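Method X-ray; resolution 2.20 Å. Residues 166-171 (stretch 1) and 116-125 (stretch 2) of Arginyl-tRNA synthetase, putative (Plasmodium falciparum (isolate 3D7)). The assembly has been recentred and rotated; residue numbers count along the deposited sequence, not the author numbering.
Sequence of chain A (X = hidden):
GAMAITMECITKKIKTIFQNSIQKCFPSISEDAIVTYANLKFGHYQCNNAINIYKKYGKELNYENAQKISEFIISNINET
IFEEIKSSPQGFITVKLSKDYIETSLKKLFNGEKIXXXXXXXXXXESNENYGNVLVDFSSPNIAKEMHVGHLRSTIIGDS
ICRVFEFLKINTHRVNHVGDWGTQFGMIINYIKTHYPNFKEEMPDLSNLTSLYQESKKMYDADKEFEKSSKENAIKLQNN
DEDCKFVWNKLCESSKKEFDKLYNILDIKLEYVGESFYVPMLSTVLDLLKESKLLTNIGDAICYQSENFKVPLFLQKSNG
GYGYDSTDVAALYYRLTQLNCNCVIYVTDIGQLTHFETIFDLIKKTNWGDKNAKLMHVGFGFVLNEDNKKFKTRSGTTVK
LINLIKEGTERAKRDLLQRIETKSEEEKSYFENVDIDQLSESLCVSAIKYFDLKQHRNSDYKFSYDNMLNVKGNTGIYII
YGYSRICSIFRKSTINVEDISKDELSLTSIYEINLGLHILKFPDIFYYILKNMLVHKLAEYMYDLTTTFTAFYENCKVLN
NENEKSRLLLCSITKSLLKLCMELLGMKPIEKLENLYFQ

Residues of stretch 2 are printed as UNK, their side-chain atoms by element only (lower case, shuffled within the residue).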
ATOM      1  N   GLU A 166       1.629  -9.450  -2.839  1.00 40.10           N
ATOM      2  CA  GLU A 166       1.841 -10.841  -2.431  1.00 37.50           C
ATOM      3  C   GLU A 166       0.479 -11.558  -2.238  1.00 45.30           C
ATOM      4  O   GLU A 166       0.327 -12.750  -2.539  1.00 41.64           O
ATOM      5  CB  GLU A 166       2.712 -10.884  -1.156  1.00 32.93           C
ATOM      6  CG  GLU A 166       4.179 -10.452  -1.449  1.00 45.45           C
ATOM      7  CD  GLU A 166       4.989  -9.961  -0.239  1.00 47.80           C
ATOM      8  OE1 GLU A 166       4.456  -9.891   0.891  1.00 49.96           O
ATOM      9  OE2 GLU A 166       6.185  -9.629  -0.429  1.00 48.25           O
ATOM     10  N   PHE A 167      -0.523 -10.823  -1.764  1.00 42.50           N
ATOM     11  CA  PHE A 167      -1.874 -11.373  -1.688  1.00 42.17           C
ATOM     12  C   PHE A 167      -2.377 -11.734  -3.087  1.00 38.03           C
ATOM     13  O   PHE A 167      -2.915 -12.818  -3.301  1.00 40.03           O
ATOM     14  CB  PHE A 167      -2.823 -10.390  -1.028  1.00 39.94           C
ATOM     15  CG  PHE A 167      -4.267 -10.755  -1.183  1.00 41.77           C
ATOM     16  CD1 PHE A 167      -4.782 -11.854  -0.522  1.00 37.34           C
ATOM     17  CD2 PHE A 167      -5.114  -9.983  -1.962  1.00 45.50           C
ATOM     18  CE1 PHE A 167      -6.129 -12.202  -0.660  1.00 44.88           C
ATOM     19  CE2 PHE A 167      -6.452 -10.319  -2.096  1.00 50.85           C
ATOM     20  CZ  PHE A 167      -6.958 -11.430  -1.445  1.00 47.34           C
ATOM     21  N   LEU A 168      -2.151 -10.830  -4.037  1.00 37.40           N
ATOM     22  CA  LEU A 168      -2.460 -11.065  -5.451  1.00 39.28           C
ATOM     23  C   LEU A 168      -1.469 -12.024  -6.146  1.00 45.01           C
ATOM     24  O   LEU A 168      -1.477 -12.153  -7.367  1.00 44.94           O
ATOM     25  CB  LEU A 168      -2.507  -9.709  -6.196  1.00 37.04           C
ATOM     26  CG  LEU A 168      -3.625  -8.793  -5.676  1.00 42.66           C
ATOM     27  CD1 LEU A 168      -3.603  -7.385  -6.265  1.00 41.22           C
ATOM     28  CD2 LEU A 168      -4.973  -9.464  -5.943  1.00 42.73           C
ATOM     29  N   LYS A 169      -0.620 -12.689  -5.363  1.00 43.72           N
ATOM     30  CA  LYS A 169       0.317 -13.703  -5.875  1.00 48.50           C
ATOM     31  C   LYS A 169       1.269 -13.140  -6.937  1.00 42.88           C
ATOM     32  O   LYS A 169       1.647 -13.828  -7.885  1.00 43.13           O
ATOM     33  CB  LYS A 169      -0.451 -14.906  -6.442  1.00 57.62           C
ATOM     34  CG  LYS A 169      -1.425 -15.526  -5.448  1.00 69.98           C
ATOM     35  CD  LYS A 169      -1.935 -16.880  -5.915  1.00 76.85           C
ATOM     36  CE  LYS A 169      -3.034 -17.402  -4.993  1.00 79.49           C
ATOM     37  NZ  LYS A 169      -2.516 -17.698  -3.626  1.00 83.65           N
ATOM     38  N   ILE A 170       1.636 -11.878  -6.777  1.00 40.21           N
ATOM     39  CA  ILE A 170       2.559 -11.247  -7.697  1.00 42.28           C
ATOM     40  C   ILE A 170       3.994 -11.449  -7.208  1.00 47.84           C
ATOM     41  O   ILE A 170       4.256 -11.403  -6.005  1.00 44.72           O
ATOM     42  CB  ILE A 170       2.245  -9.751  -7.849  1.00 46.22           C
ATOM     43  CG1 ILE A 170       0.807  -9.572  -8.356  1.00 49.66           C
ATOM     44  CG2 ILE A 170       3.223  -9.087  -8.775  1.00 43.26           C
ATOM     45  CD1 ILE A 170       0.564 -10.261  -9.703  1.00 51.79           C
ATOM     46  N   ASN A 171       4.904 -11.716  -8.141  1.00 47.63           N
ATOM     47  CA  ASN A 171       6.335 -11.748  -7.839  1.00 42.07           C
ATOM     48  C   ASN A 171       6.786 -10.342  -7.417  1.00 36.93           C
ATOM     49  O   ASN A 171       6.870  -9.416  -8.230  1.00 39.65           O
ATOM     50  CB  ASN A 171       7.142 -12.254  -9.048  1.00 33.13           C
ATOM     51  CG  ASN A 171       8.640 -12.390  -8.743  1.00 49.49           C
ATOM     52  OD1 ASN A 171       9.031 -12.852  -7.664  1.00 54.21           O
ATOM     53  ND2 ASN A 171       9.481 -11.980  -9.697  1.00 42.08           N
ATOM     54  N   UNK A 116     -12.113 -19.419   1.715  1.00 57.06           N
ATOM     55  CA  UNK A 116     -10.927 -18.999   0.977  1.00 52.32           C
ATOM     56  C   UNK A 116     -11.177 -17.720   0.163  1.00 61.16           C
ATOM     57  O   UNK A 116     -11.765 -17.766  -0.923  1.00 66.30           O
ATOM     58  c   UNK A 116     -10.451 -20.121   0.054  1.00 59.56           C
ATOM     59  c   UNK A 116      -9.177 -19.756  -0.710  1.00 77.95           C
ATOM     60  o   UNK A 116      -8.378 -18.941  -0.197  1.00 82.20           O
ATOM     61  o   UNK A 116      -8.972 -20.291  -1.825  1.00 80.04           O
ATOM     62  N   UNK A 117     -10.731 -16.584   0.696  1.00 54.39           N
ATOM     63  CA  UNK A 117     -10.826 -15.301  -0.003  1.00 50.18           C
ATOM     64  C   UNK A 117      -9.642 -15.100  -0.955  1.00 53.41           C
ATOM     65  O   UNK A 117      -8.496 -14.988  -0.519  1.00 52.62           O
ATOM     66  c   UNK A 117     -11.996 -13.376   3.151  1.00 53.83           C
ATOM     67  c   UNK A 117     -10.915 -12.804   0.240  1.00 45.81           C
ATOM     68  c   UNK A 117     -10.877 -14.118   0.987  1.00 46.78           C
ATOM     69  c   UNK A 117     -12.093 -14.238   1.909  1.00 53.14           C
ATOM     70  N   UNK A 118      -9.927 -15.050  -2.252  1.00 50.23           N
ATOM     71  CA  UNK A 118      -8.885 -15.017  -3.277  1.00 51.77           C
ATOM     72  C   UNK A 118      -9.287 -14.088  -4.409  1.00 55.61           C
ATOM     73  O   UNK A 118     -10.477 -13.933  -4.709  1.00 60.32           O
ATOM     74  o   UNK A 118      -8.719 -17.384  -2.814  1.00 70.46           O
ATOM     75  c   UNK A 118      -8.628 -16.413  -3.838  1.00 55.57           C
ATOM     76  N   UNK A 119      -8.295 -13.474  -5.040  1.00 45.95           N
ATOM     77  CA  UNK A 119      -8.556 -12.513  -6.100  1.00 48.98           C
ATOM     78  C   UNK A 119      -7.541 -12.693  -7.211  1.00 51.07           C
ATOM     79  O   UNK A 119      -6.342 -12.509  -7.006  1.00 53.68           O
ATOM     80  c   UNK A 119      -8.472 -10.044  -6.765  1.00 37.92           C
ATOM     81  c   UNK A 119      -8.492 -11.050  -5.592  1.00 43.92           C
ATOM     82  c   UNK A 119      -9.649 -10.729  -4.657  1.00 43.49           C
ATOM     83  c   UNK A 119      -9.529  -9.299  -4.046  1.00 37.40           C
ATOM     84  N   UNK A 120      -8.018 -13.058  -8.390  1.00 46.03           N
ATOM     85  CA  UNK A 120      -7.142 -13.133  -9.532  1.00 44.24           C
ATOM     86  C   UNK A 120      -6.887 -11.756 -10.109  1.00 44.78           C
ATOM     87  O   UNK A 120      -7.821 -11.063 -10.517  1.00 46.20           O
ATOM     88  c   UNK A 120      -6.690 -14.431 -11.629  1.00 54.26           C
ATOM     89  o   UNK A 120      -6.177 -13.582 -12.363  1.00 46.31           O
ATOM     90  n   UNK A 120      -6.349 -15.721 -11.662  1.00 55.28           N
ATOM     91  c   UNK A 120      -7.728 -14.035 -10.607  1.00 54.93           C
ATOM     92  N   UNK A 121      -5.624 -11.357 -10.176  1.00 46.57           N
ATOM     93  CA  UNK A 121      -5.295 -10.019 -10.659  1.00 43.71           C
ATOM     94  C   UNK A 121      -5.789  -9.737 -12.095  1.00 40.48           C
ATOM     95  O   UNK A 121      -6.082  -8.581 -12.441  1.00 43.05           O
ATOM     96  c   UNK A 121      -2.024  -7.874 -10.327  1.00 38.66           C
ATOM     97  c   UNK A 121      -3.772  -9.767 -10.574  1.00 43.82           C
ATOM     98  c   UNK A 121      -2.998 -10.666 -11.562  1.00 38.55           C
ATOM     99  c   UNK A 121      -3.460  -8.270 -10.765  1.00 41.44           C
ATOM    100  N   UNK A 122      -5.897 -10.781 -12.918  1.00 41.55           N
ATOM    101  CA  UNK A 122      -6.439 -10.648 -14.271  1.00 42.83           C
ATOM    102  C   UNK A 122      -7.835  -9.980 -14.265  1.00 48.21           C
ATOM    103  O   UNK A 122      -8.206  -9.247 -15.192  1.00 44.54           O
ATOM    104  c   UNK A 122      -6.507 -12.025 -14.950  1.00 44.85           C
ATOM    105  c   UNK A 122      -5.114 -12.585 -15.314  1.00 46.60           C
ATOM    106  o   UNK A 122      -4.160 -11.831 -15.522  1.00 46.67           O
ATOM    107  n   UNK A 122      -4.999 -13.913 -15.365  1.00 41.50           N
ATOM    108  N   UNK A 123      -8.587 -10.210 -13.196  1.00 42.95           N
ATOM    109  CA  UNK A 123      -9.947  -9.687 -13.096  1.00 44.65           C
ATOM    110  C   UNK A 123     -10.002  -8.265 -12.553  1.00 48.89           C
ATOM    111  O   UNK A 123     -11.083  -7.670 -12.525  1.00 52.73           O
ATOM    112  o   UNK A 123     -10.914 -12.937 -11.967  1.00 55.55           O
ATOM    113  c   UNK A 123     -10.799 -10.593 -12.209  1.00 32.48           C
ATOM    114  o   UNK A 123     -11.076 -12.113 -14.000  1.00 55.75           O
ATOM    115  c   UNK A 123     -10.942 -11.978 -12.765  1.00 46.21           C
ATOM    116  N   UNK A 124      -8.876  -7.704 -12.111  1.00 41.42           N
ATOM    117  CA  UNK A 124      -8.956  -6.332 -11.589  1.00 39.76           C
ATOM    118  C   UNK A 124      -8.073  -5.364 -12.367  1.00 42.12           C
ATOM    119  O   UNK A 124      -7.741  -4.281 -11.888  1.00 42.29           O
ATOM    120  c   UNK A 124      -9.670  -6.923  -9.251  1.00 44.88           C
ATOM    121  c   UNK A 124      -8.591  -6.255 -10.103  1.00 43.34           C
ATOM    122  c   UNK A 124      -7.220  -6.888  -9.840  1.00 42.21           C
ATOM    123  c   UNK A 124      -6.710  -6.588  -8.444  1.00 33.11           C
ATOM    124  N   UNK A 125      -7.704  -5.763 -13.577  1.00 44.21           N
ATOM    125  CA  UNK A 125      -6.814  -4.963 -14.402  1.00 51.17           C
ATOM    126  C   UNK A 125      -7.224  -5.079 -15.856  1.00 49.56           C
ATOM    127  O   UNK A 125      -8.063  -5.917 -16.217  1.00 50.09           O
ATOM    128  c   UNK A 125      -5.350  -5.404 -14.230  1.00 48.96           C
ATOM    129  c   UNK A 125      -3.169  -8.483 -15.188  1.00 48.78           C
ATOM    130  n   UNK A 125      -3.315  -8.525 -16.685  1.00 47.86           N
ATOM    131  c   UNK A 125      -3.534  -7.131 -14.604  1.00 52.15           C
ATOM    132  c   UNK A 125      -5.014  -6.783 -14.828  1.00 50.37           C
TER
HETATM  133  O   HOH W   1      -5.584 -14.032  -3.841  1.00 37.52           O
HETATM  134  O   HOH W   2      -3.747 -12.859  -8.532  1.00 48.23           O

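Position 116 carries two side-chain carbons, the second bearing two oxygens; it makes no contact with stretch 1, and the carboxylate identifies it as Asp116. At position 117 four carbons fork at the first, with one arm two carbons long; its CA-to-CB bond runs sideways to stretch 1, and the closest contact is by the backbone, whose O lies at the edge of the Phe167 ring. The pattern is that of Ile117, with O of Ile117 3.7 Å from CE1 of Phe167. Position 118 has one carbon followed by one oxygen, and its closest contact is again through the main chain, its CA lying near the Phe167 ring. It is therefore Ser118, with CA of Ser118 4.5 Å from CZ of Phe167.

Position 119 shows four carbons forked at the first, one arm being two carbons long, and its CA-to-CB bond points toward stretch 1. The terminal carbon of the long arm lies by the Phe167 ring edge, and the short-arm carbon packs on CD2 of Leu168. This is Ile119, whose CD1 lies 3.8 Å from CE2 of Phe167, while its CG2 packs 3.6 Å from CD2 of Leu168. Position 120 turns away, with two carbons, the second carrying one oxygen and one nitrogen. These four atoms fit an amide, Asn120. Position 121 repeats the forked four-carbon pattern and points toward stretch 1, the end of its long arm reaching Ile170 and Leu168; it is Ile121. Its CD1 lies 3.6 Å from CD1 of Ile170 and 4.4 Å from CD1 of Leu168.

Position 122, out of reach of stretch 1, has two carbons with an oxygen and a nitrogen on the second: Asn122. Its backbone N donates to OD1 of Asn120 at 2.9 Å. Position 123 also lies out of reach, and its two carbons and two terminal oxygens give Asp123, whose N donates a hydrogen bond to O of Asn120 at 2.9 Å. At position 124 the forked four-carbon side chain returns, its long arm ending against Leu168, as Ile124; its CD1 meets CD1 of Leu168 at 3.9 Å. Position 125 has four carbons in a row ending in nitrogen, Lys125, and does not touch stretch 1.

The contact combines apolar packing with water bridges, without a direct hydrogen bond between the stretches. Leu168, just past the helix end, points toward stretch 2 and touches Ile119, Ile121 and Ile124, while Phe167 and Ile170 add further apolar contacts. One water donates to O of Phe167 and accepts from N of Ile119, both at 3.0 Å. Another donates to O of Leu168 at 2.6 Å and O of Ile119 at 3.0 Å and accepts from N of Ile121 at 2.9 Å, so solvent joins backbone polar groups beside the packed side chains.

Stretch 2 (116-125) DISININDIK
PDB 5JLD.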